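Local coordinates for protein putative polyketide cyclase (Bacillus cereus, PDB 3K0Z) that is of unconfirmed function but probably acts as a cyclase on a polyketide-like substrate, at residues A[16-21]-A[39-44]; A[20-25]-A[98-103]; A[104-109]-A[127-132]. All coordinates share one frame; numbering follows the deposited sequence.

Contact 1. Residues A[16-21]-A[39-44]; sequences MPKPKA and AAQRFY
The flat amide of Gln-41 meets Pro-17 through its NE2 edge: Pro-17 O lies 3.0 Å from Gln-41 NE2, only 12° out of the amide plane. Seen from the acceptor the approach is less regular, because the donor stands well above the carbonyl plane of Pro-17, and the N-H...O angle is 156°. An extended chain carries the amide to the loop, with Gln-41 CG passing 3.3 Å from Pro-17 O on the way. At the other end of the amide, Gln-41 OE1 takes a hydrogen bond from Leu-13 N, so one buried side chain ties down two points of the N-terminal segment. On the helix, the edge of the Phe-43 ring has the Tyr-44 hydroxyl in its plane, a hydroxyl that is itself bonded to Asp-128.

The remaining contacts are van der Waals. Selenomethionine Met-16 runs out straight and sets SE 3.8 Å from CG of Arg-42, the two chains crossing at a slant. Pro-17 touches the carbonyl of Tyr-44 with its CG, 3.9 Å from Tyr-44 O.

The loop thus passes across helix 30-49, whose other surfaces meet helix 55-58 through Arg-42 and Phe-43 and strand 120-133 through Phe-43 and Tyr-44; Pro-19 then leads the chain onto strand 93-103.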
loop_
_atom_site.group_PDB
_atom_site.type_symbol
_atom_site.label_atom_id
_atom_site.label_comp_id
_atom_site.label_asym_id
_atom_site.label_seq_id
_atom_site.Cartn_x
_atom_site.Cartn_y
_atom_site.Cartn_z
HETATM N N MSE A 16 0.853 -8.092 21.062
HETATM C CA MSE A 16 1.114 -8.076 19.630
HETATM C C MSE A 16 0.809 -6.656 19.195
HETATM O O MSE A 16 0.114 -5.924 19.911
HETATM C CB MSE A 16 0.218 -9.068 18.895
HETATM C CG MSE A 16 0.589 -10.468 19.216
HETATM SE SE MSE A 16 -0.470 -11.656 18.143
HETATM C CE MSE A 16 -0.053 -13.372 19.020
ATOM N N PRO A 17 1.368 -6.236 18.063
ATOM C CA PRO A 17 1.092 -4.878 17.600
ATOM C C PRO A 17 -0.397 -4.580 17.476
ATOM O O PRO A 17 -1.144 -5.425 16.949
ATOM C CB PRO A 17 1.771 -4.833 16.242
ATOM C CG PRO A 17 2.935 -5.779 16.391
ATOM C CD PRO A 17 2.350 -6.920 17.206
ATOM N N LYS A 18 -0.811 -3.434 18.026
ATOM C CA LYS A 18 -2.185 -2.979 17.980
ATOM C C LYS A 18 -2.337 -1.862 16.979
ATOM O O LYS A 18 -1.568 -0.898 16.961
ATOM C CB LYS A 18 -2.667 -2.573 19.357
ATOM C CG LYS A 18 -2.784 -3.791 20.280
ATOM C CD LYS A 18 -3.229 -3.420 21.646
ATOM C CE LYS A 18 -3.245 -4.607 22.579
ATOM N NZ LYS A 18 -3.896 -4.161 23.866
ATOM N N PRO A 19 -3.315 -1.997 16.096
ATOM C CA PRO A 19 -3.516 -0.914 15.135
ATOM C C PRO A 19 -3.813 0.405 15.814
ATOM O O PRO A 19 -4.596 0.440 16.756
ATOM C CB PRO A 19 -4.729 -1.370 14.344
ATOM C CG PRO A 19 -4.735 -2.893 14.504
ATOM C CD PRO A 19 -4.275 -3.099 15.913
ATOM N N LYS A 20 -3.170 1.477 15.351
ATOM C CA LYS A 20 -3.390 2.793 15.883
ATOM C C LYS A 20 -4.709 3.373 15.375
ATOM O O LYS A 20 -5.307 4.217 16.045
ATOM C CB LYS A 20 -2.241 3.734 15.517
ATOM C CG LYS A 20 -0.935 3.370 16.158
ATOM C CD LYS A 20 0.000 4.577 16.233
ATOM C CE LYS A 20 1.449 4.124 16.353
ATOM N NZ LYS A 20 1.612 2.875 17.162
ATOM N N ALA A 21 -5.139 2.932 14.197
ATOM C CA ALA A 21 -6.430 3.324 13.592
ATOM C C ALA A 21 -6.944 2.121 12.803
ATOM O O ALA A 21 -6.151 1.303 12.319
ATOM C CB ALA A 21 -6.255 4.549 12.683
ATOM N N ALA A 39 -5.328 -12.082 12.449
ATOM C CA ALA A 39 -4.313 -12.592 11.504
ATOM C C ALA A 39 -3.316 -11.487 11.215
ATOM O O ALA A 39 -2.102 -11.705 11.147
ATOM C CB ALA A 39 -4.990 -13.087 10.200
ATOM N N ALA A 40 -3.826 -10.281 11.048
ATOM C CA ALA A 40 -2.942 -9.120 10.810
ATOM C C ALA A 40 -2.046 -8.901 11.998
ATOM O O ALA A 40 -0.872 -8.691 11.817
ATOM C CB ALA A 40 -3.753 -7.886 10.547
ATOM N N GLN A 41 -2.594 -8.973 13.219
ATOM C CA GLN A 41 -1.784 -8.765 14.404
ATOM C C GLN A 41 -0.650 -9.797 14.506
ATOM O O GLN A 41 0.498 -9.442 14.825
ATOM C CB GLN A 41 -2.631 -8.810 15.648
ATOM C CG GLN A 41 -3.467 -7.587 15.916
ATOM C CD GLN A 41 -4.041 -7.636 17.300
ATOM O OE1 GLN A 41 -5.150 -8.174 17.535
ATOM N NE2 GLN A 41 -3.308 -7.052 18.246
ATOM N N ARG A 42 -0.961 -11.063 14.212
ATOM C CA ARG A 42 0.040 -12.132 14.290
ATOM C C ARG A 42 1.073 -11.964 13.212
ATOM O O ARG A 42 2.216 -12.255 13.426
ATOM C CB ARG A 42 -0.579 -13.520 14.141
ATOM C CG ARG A 42 -1.423 -13.962 15.315
ATOM C CD ARG A 42 -1.836 -15.423 15.228
ATOM N NE ARG A 42 -2.782 -15.793 16.297
ATOM C CZ ARG A 42 -4.119 -15.735 16.197
ATOM N NH1 ARG A 42 -4.739 -15.384 15.074
ATOM N NH2 ARG A 42 -4.858 -16.090 17.233
ATOM N N PHE A 43 0.653 -11.546 12.028
ATOM C CA PHE A 43 1.553 -11.324 10.931
ATOM C C PHE A 43 2.535 -10.205 11.296
ATOM O O PHE A 43 3.749 -10.367 11.100
ATOM C CB PHE A 43 0.773 -10.985 9.638
ATOM C CG PHE A 43 1.589 -11.106 8.358
ATOM C CD1 PHE A 43 2.196 -12.308 8.000
ATOM C CD2 PHE A 43 1.663 -10.042 7.464
ATOM C CE1 PHE A 43 2.922 -12.408 6.799
ATOM C CE2 PHE A 43 2.346 -10.181 6.240
ATOM C CZ PHE A 43 2.966 -11.350 5.931
ATOM N N TYR A 44 2.052 -9.087 11.838
ATOM C CA TYR A 44 3.001 -8.019 12.232
ATOM C C TYR A 44 3.753 -8.326 13.547
ATOM O O TYR A 44 4.862 -7.819 13.722
ATOM C CB TYR A 44 2.409 -6.597 12.115
ATOM C CG TYR A 44 1.950 -6.450 10.686
ATOM C CD1 TYR A 44 2.876 -6.391 9.651
ATOM C CD2 TYR A 44 0.610 -6.524 10.363
ATOM C CE1 TYR A 44 2.488 -6.417 8.309
ATOM C CE2 TYR A 44 0.200 -6.501 9.019
ATOM C CZ TYR A 44 1.152 -6.450 8.010
ATOM O OH TYR A 44 0.755 -6.472 6.709
#

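Contact 2. Residues A[20-25]-A[98-103]; sequences KAMTID and EDLLVV
Asp-99 brings OD1 to within 3.1 Å of Ala-21 O, two acceptors side by side with no proton to share. The first torsion sets CG of Asp-99 anti to the backbone N (chi1 -165°), the carboxylate turns OD1 toward Ala-21, and each of the two oxygens has its own donor. Ala-21 O accepts from Leu-100 N. Asp-99 OD1 accepts, at 2.6 Å, from a water that also lies 2.8 Å from Thr-23 OG1 and so bridges the two strands, while Asp-99 OD2 forms a salt bridge with Lys-106 of the second subunit.

The two segments run parallel in one register, and the bonds continue: Thr-23 N binds Leu-100 O, Thr-23 O receives Val-102 N in a short 2.7 Å bond, and Asp-25 N closes the series on Val-102 O.

Met-22 and Leu-100 lie side by side on the face covered by helix 30-49, with Met-22 CG 3.8 Å from Leu-100 CB; in the conformer given, Ile-24 lies more loosely beside Val-102. The opposite face holds Thr-23, whose CB meets CD2 of Leu-101 at 3.8 Å, and it is this face that packs on the second subunit.

Charged side chains stand at both ends. The aliphatic part of Lys-20, in the conformer given, runs alongside Glu-98, but the charged tips go elsewhere, Lys-20 NZ to Glu-96 and Glu-98 OE2 to Ser-112. Asp-25 crosses Val-103 at about a right angle, its OD2 3.5 Å from Val-103 CG2, while Asp-25 OD1 bonds Ser-27 OG.

Glu-98 and Asp-99 together face Arg-110 on the next strand, a classic beta bulge, and the short strand 22-24 adds a parallel edge to the mixed sheet of this NTF2-like fold.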
loop_
_atom_site.group_PDB
_atom_site.type_symbol
_atom_site.label_atom_id
_atom_site.label_comp_id
_atom_site.label_asym_id
_atom_site.label_seq_id
_atom_site.Cartn_x
_atom_site.Cartn_y
_atom_site.Cartn_z
ATOM N N LYS A 20 -3.170 1.477 15.351
ATOM C CA LYS A 20 -3.390 2.793 15.883
ATOM C C LYS A 20 -4.709 3.373 15.375
ATOM O O LYS A 20 -5.307 4.217 16.045
ATOM C CB LYS A 20 -2.241 3.734 15.517
ATOM C CG LYS A 20 -0.935 3.370 16.158
ATOM C CD LYS A 20 0.000 4.577 16.233
ATOM C CE LYS A 20 1.449 4.124 16.353
ATOM N NZ LYS A 20 1.612 2.875 17.162
ATOM N N ALA A 21 -5.139 2.932 14.197
ATOM C CA ALA A 21 -6.430 3.324 13.592
ATOM C C ALA A 21 -6.944 2.121 12.803
ATOM O O ALA A 21 -6.151 1.303 12.319
ATOM C CB ALA A 21 -6.255 4.549 12.683
HETATM N N MSE A 22 -8.259 1.972 12.722
HETATM C CA MSE A 22 -8.867 0.893 11.956
HETATM C C MSE A 22 -10.184 1.301 11.373
HETATM O O MSE A 22 -10.932 2.026 12.021
HETATM C CB MSE A 22 -9.227 -0.300 12.861
HETATM C CG MSE A 22 -8.162 -1.211 13.178
HETATM SE SE MSE A 22 -8.804 -2.820 14.123
HETATM C CE MSE A 22 -9.408 -2.156 15.615
ATOM N N THR A 23 -10.481 0.772 10.191
ATOM C CA THR A 23 -11.775 0.856 9.591
ATOM C C THR A 23 -12.229 -0.572 9.248
ATOM O O THR A 23 -11.569 -1.302 8.488
ATOM C CB THR A 23 -11.732 1.746 8.329
ATOM O OG1 THR A 23 -11.302 3.056 8.700
ATOM C CG2 THR A 23 -13.078 1.806 7.670
ATOM N N ILE A 24 -13.355 -0.973 9.822
ATOM C CA ILE A 24 -13.913 -2.289 9.558
ATOM C C ILE A 24 -15.303 -2.233 8.914
ATOM O O ILE A 24 -16.226 -1.602 9.427
ATOM C CB ILE A 24 -14.012 -3.132 10.822
ATOM C CG1 ILE A 24 -12.674 -3.122 11.598
ATOM C CG2 ILE A 24 -14.443 -4.536 10.404
ATOM C CD1 ILE A 24 -12.708 -3.784 13.008
ATOM N N ASP A 25 -15.414 -2.929 7.791
ATOM C CA ASP A 25 -16.673 -3.135 7.041
ATOM C C ASP A 25 -17.752 -3.593 8.041
ATOM O O ASP A 25 -17.595 -4.627 8.669
ATOM C CB ASP A 25 -16.355 -4.242 6.019
ATOM C CG ASP A 25 -17.543 -4.764 5.219
ATOM O OD1 ASP A 25 -18.722 -4.423 5.460
ATOM O OD2 ASP A 25 -17.241 -5.603 4.337
ATOM N N GLU A 98 0.109 1.211 11.798
ATOM C CA GLU A 98 -0.483 2.525 11.786
ATOM C C GLU A 98 -1.958 2.541 11.421
ATOM O O GLU A 98 -2.738 3.319 11.990
ATOM C CB GLU A 98 0.271 3.477 10.873
ATOM C CG GLU A 98 1.739 3.645 11.221
ATOM C CD GLU A 98 1.956 4.326 12.554
ATOM O OE1 GLU A 98 1.187 5.241 12.878
ATOM O OE2 GLU A 98 2.873 3.936 13.291
ATOM N N ASP A 99 -2.377 1.693 10.512
ATOM C CA ASP A 99 -3.765 1.719 10.083
ATOM C C ASP A 99 -4.095 0.337 9.500
ATOM O O ASP A 99 -3.230 -0.324 8.929
ATOM C CB ASP A 99 -3.965 2.865 9.097
ATOM C CG ASP A 99 -5.451 3.224 8.842
ATOM O OD1 ASP A 99 -6.364 2.701 9.511
ATOM O OD2 ASP A 99 -5.678 4.046 7.911
ATOM N N LEU A 100 -5.298 -0.131 9.782
ATOM C CA LEU A 100 -5.812 -1.381 9.276
ATOM C C LEU A 100 -7.196 -1.195 8.670
ATOM O O LEU A 100 -8.142 -0.771 9.381
ATOM C CB LEU A 100 -5.884 -2.379 10.435
ATOM C CG LEU A 100 -5.674 -3.833 10.143
ATOM C CD1 LEU A 100 -4.205 -4.088 9.581
ATOM C CD2 LEU A 100 -6.020 -4.684 11.385
ATOM N N LEU A 101 -7.351 -1.537 7.390
ATOM C CA LEU A 101 -8.660 -1.376 6.647
ATOM C C LEU A 101 -9.181 -2.773 6.310
ATOM O O LEU A 101 -8.529 -3.529 5.561
ATOM C CB LEU A 101 -8.477 -0.576 5.380
ATOM C CG LEU A 101 -7.611 0.661 5.649
ATOM C CD1 LEU A 101 -7.228 1.372 4.283
ATOM C CD2 LEU A 101 -8.316 1.597 6.663
ATOM N N VAL A 102 -10.345 -3.117 6.856
ATOM C CA VAL A 102 -10.858 -4.506 6.759
ATOM C C VAL A 102 -12.166 -4.565 5.970
ATOM O O VAL A 102 -13.144 -4.004 6.383
ATOM C CB VAL A 102 -11.003 -5.128 8.155
ATOM C CG1 VAL A 102 -11.422 -6.567 8.037
ATOM C CG2 VAL A 102 -9.654 -4.978 8.984
ATOM N N VAL A 103 -12.176 -5.265 4.823
ATOM C CA VAL A 103 -13.366 -5.296 3.971
ATOM C C VAL A 103 -13.408 -6.526 3.116
ATOM O O VAL A 103 -12.395 -6.931 2.568
ATOM C CB VAL A 103 -13.454 -4.013 3.097
ATOM C CG1 VAL A 103 -12.282 -3.892 2.059
ATOM C CG2 VAL A 103 -14.869 -3.893 2.409
HETATM O O HOH W 1 -8.753 3.826 9.536
#

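Contact 3. Residues A[104-109]-A[127-132]; sequences GDKVTA and IDILHV
Lys-106 reaches across Ile-129 and His-131 on one face of the hairpin. Its CB stands 4.0 Å from Leu-130 O. A bend at the second torsion (chi2 -103°) swings CD round to the strand opposite, where it touches CG2 of Ile-129 at 4.0 Å. CE then comes to rest above the His-131 ring, 4.0 Å from its centroid and just 4° off the normal, a CH-pi contact squarely over the face. A last turn takes NZ to its partner, Asp-99 of the second subunit.

The same imidazole is met at its rim by Asp-105: CD2 of His-131 lies 3.3 Å from Asp-105 O, and Asp-105 CB lies in the ring plane. His-131 ND1 bonds to Glu-139 on the following strand, so the ring is fixed from several directions.

On the other face, Val-107 CG2 meets Val-132 CG2 at 3.9 Å, and helix 30-49 covers Val-107, Ala-109 and Leu-130. Five backbone bonds join the antiparallel strands, Val-107 and Leu-130 each giving and taking one, as do Ala-109 and Asp-128.

The helix side is thus mostly apolar, with Asp-128, bonded to Tyr-44, as an exception; on the other side, beside apolar Ile-129, a lysine lays its CE, probably polarised by the adjacent ammonium, on the face of an aromatic ring.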
loop_
_atom_site.group_PDB
_atom_site.type_symbol
_atom_site.label_atom_id
_atom_site.label_comp_id
_atom_site.label_asym_id
_atom_site.label_seq_id
_atom_site.Cartn_x
_atom_site.Cartn_y
_atom_site.Cartn_z
ATOM N N GLY A 104 -14.573 -7.164 3.042
ATOM C CA GLY A 104 -14.727 -8.414 2.287
ATOM C C GLY A 104 -13.739 -9.449 2.832
ATOM O O GLY A 104 -13.776 -9.730 3.997
ATOM N N ASP A 105 -12.842 -9.972 1.991
ATOM C CA ASP A 105 -11.825 -10.925 2.414
ATOM C C ASP A 105 -10.428 -10.313 2.398
ATOM O O ASP A 105 -9.456 -11.057 2.428
ATOM C CB ASP A 105 -11.816 -12.116 1.461
ATOM C CG ASP A 105 -13.048 -12.940 1.562
ATOM O OD1 ASP A 105 -13.649 -12.990 2.661
ATOM O OD2 ASP A 105 -13.399 -13.558 0.535
ATOM N N LYS A 106 -10.332 -8.979 2.401
ATOM C CA LYS A 106 -9.064 -8.266 2.239
ATOM C C LYS A 106 -8.763 -7.370 3.442
ATOM O O LYS A 106 -9.669 -6.816 4.100
ATOM C CB LYS A 106 -9.074 -7.449 0.928
ATOM C CG LYS A 106 -9.154 -8.265 -0.398
ATOM C CD LYS A 106 -7.867 -8.380 -1.135
ATOM C CE LYS A 106 -8.007 -9.257 -2.399
ATOM N NZ LYS A 106 -8.634 -8.636 -3.605
ATOM N N VAL A 107 -7.475 -7.274 3.770
ATOM C CA VAL A 107 -7.018 -6.381 4.842
ATOM C C VAL A 107 -5.888 -5.523 4.272
ATOM O O VAL A 107 -4.962 -6.047 3.697
ATOM C CB VAL A 107 -6.475 -7.167 6.078
ATOM C CG1 VAL A 107 -5.892 -6.191 7.158
ATOM C CG2 VAL A 107 -7.545 -7.991 6.701
ATOM N N THR A 108 -5.976 -4.210 4.417
ATOM C CA THR A 108 -4.850 -3.343 4.073
ATOM C C THR A 108 -4.219 -2.910 5.364
ATOM O O THR A 108 -4.939 -2.451 6.255
ATOM C CB THR A 108 -5.314 -2.093 3.366
ATOM O OG1 THR A 108 -6.075 -2.462 2.195
ATOM C CG2 THR A 108 -4.087 -1.240 2.988
ATOM N N ALA A 109 -2.908 -3.067 5.470
ATOM C CA ALA A 109 -2.158 -2.590 6.624
ATOM C C ALA A 109 -1.148 -1.550 6.193
ATOM O O ALA A 109 -0.441 -1.761 5.179
ATOM C CB ALA A 109 -1.411 -3.782 7.366
ATOM N N ILE A 127 3.193 -0.600 3.033
ATOM C CA ILE A 127 1.754 -0.871 2.871
ATOM C C ILE A 127 1.599 -2.295 2.318
ATOM O O ILE A 127 2.295 -2.669 1.345
ATOM C CB ILE A 127 1.010 0.123 1.915
ATOM C CG1 ILE A 127 1.236 1.586 2.325
ATOM C CG2 ILE A 127 -0.476 -0.232 1.934
ATOM C CD1 ILE A 127 0.681 2.644 1.352
ATOM N N ASP A 128 0.706 -3.082 2.935
ATOM C CA ASP A 128 0.479 -4.456 2.538
ATOM C C ASP A 128 -0.987 -4.671 2.301
ATOM O O ASP A 128 -1.817 -4.126 3.027
ATOM C CB ASP A 128 0.835 -5.459 3.635
ATOM C CG ASP A 128 2.294 -5.426 4.084
ATOM O OD1 ASP A 128 3.098 -4.545 3.663
ATOM O OD2 ASP A 128 2.656 -6.343 4.869
ATOM N N ILE A 129 -1.299 -5.489 1.311
ATOM C CA ILE A 129 -2.663 -5.945 1.067
ATOM C C ILE A 129 -2.636 -7.463 1.312
ATOM O O ILE A 129 -1.887 -8.206 0.653
ATOM C CB ILE A 129 -3.145 -5.667 -0.357
ATOM C CG1 ILE A 129 -3.235 -4.148 -0.588
ATOM C CG2 ILE A 129 -4.517 -6.347 -0.568
ATOM C CD1 ILE A 129 -3.324 -3.756 -2.053
ATOM N N LEU A 130 -3.450 -7.889 2.262
ATOM C CA LEU A 130 -3.540 -9.297 2.658
ATOM C C LEU A 130 -4.878 -9.905 2.244
ATOM O O LEU A 130 -5.902 -9.290 2.456
ATOM C CB LEU A 130 -3.425 -9.381 4.164
ATOM C CG LEU A 130 -2.280 -8.675 4.883
ATOM C CD1 LEU A 130 -2.578 -8.773 6.397
ATOM C CD2 LEU A 130 -0.880 -9.192 4.565
ATOM N N HIS A 131 -4.856 -11.117 1.683
ATOM C CA HIS A 131 -6.064 -11.874 1.390
ATOM C C HIS A 131 -6.199 -12.893 2.518
ATOM O O HIS A 131 -5.270 -13.682 2.770
ATOM C CB HIS A 131 -5.915 -12.592 0.092
ATOM C CG HIS A 131 -7.201 -12.872 -0.611
ATOM N ND1 HIS A 131 -7.240 -13.295 -1.923
ATOM C CD2 HIS A 131 -8.489 -12.749 -0.212
ATOM C CE1 HIS A 131 -8.503 -13.448 -2.289
ATOM N NE2 HIS A 131 -9.280 -13.124 -1.267
ATOM N N VAL A 132 -7.323 -12.855 3.219
ATOM C CA VAL A 132 -7.543 -13.723 4.394
ATOM C C VAL A 132 -8.715 -14.652 4.153
ATOM O O VAL A 132 -9.742 -14.171 3.733
ATOM C CB VAL A 132 -7.878 -12.896 5.643
ATOM C CG1 VAL A 132 -7.888 -13.802 6.901
ATOM C CG2 VAL A 132 -6.887 -11.739 5.799
HETATM O O HOH W 2 -11.858 -13.778 5.223
#

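Contact 1 lies on helix 30-49, and contacts 2 and 3 lie in the sheet that this helix covers. Contacts 1 and 2 share Lys-20 and Ala-21, their centres are about 10 Å apart, and Leu-100 joins them by touching both Pro-19 and Ala-40. Contacts 2 and 3 belong to neighbouring strands: Leu-101 N lies 2.8 Å from Thr-108 O, and Leu-100 CD1 packs on both Val-107 and Ala-109. Contacts 1 and 3, with centres about 12 Å apart, meet where Tyr-44 OH lies 2.6 Å from Asp-128 OD2, on the helix-facing side of the sheet, where NTF2-like proteins commonly hold their pocket. Contacts 2 and 3 both also reach the second subunit.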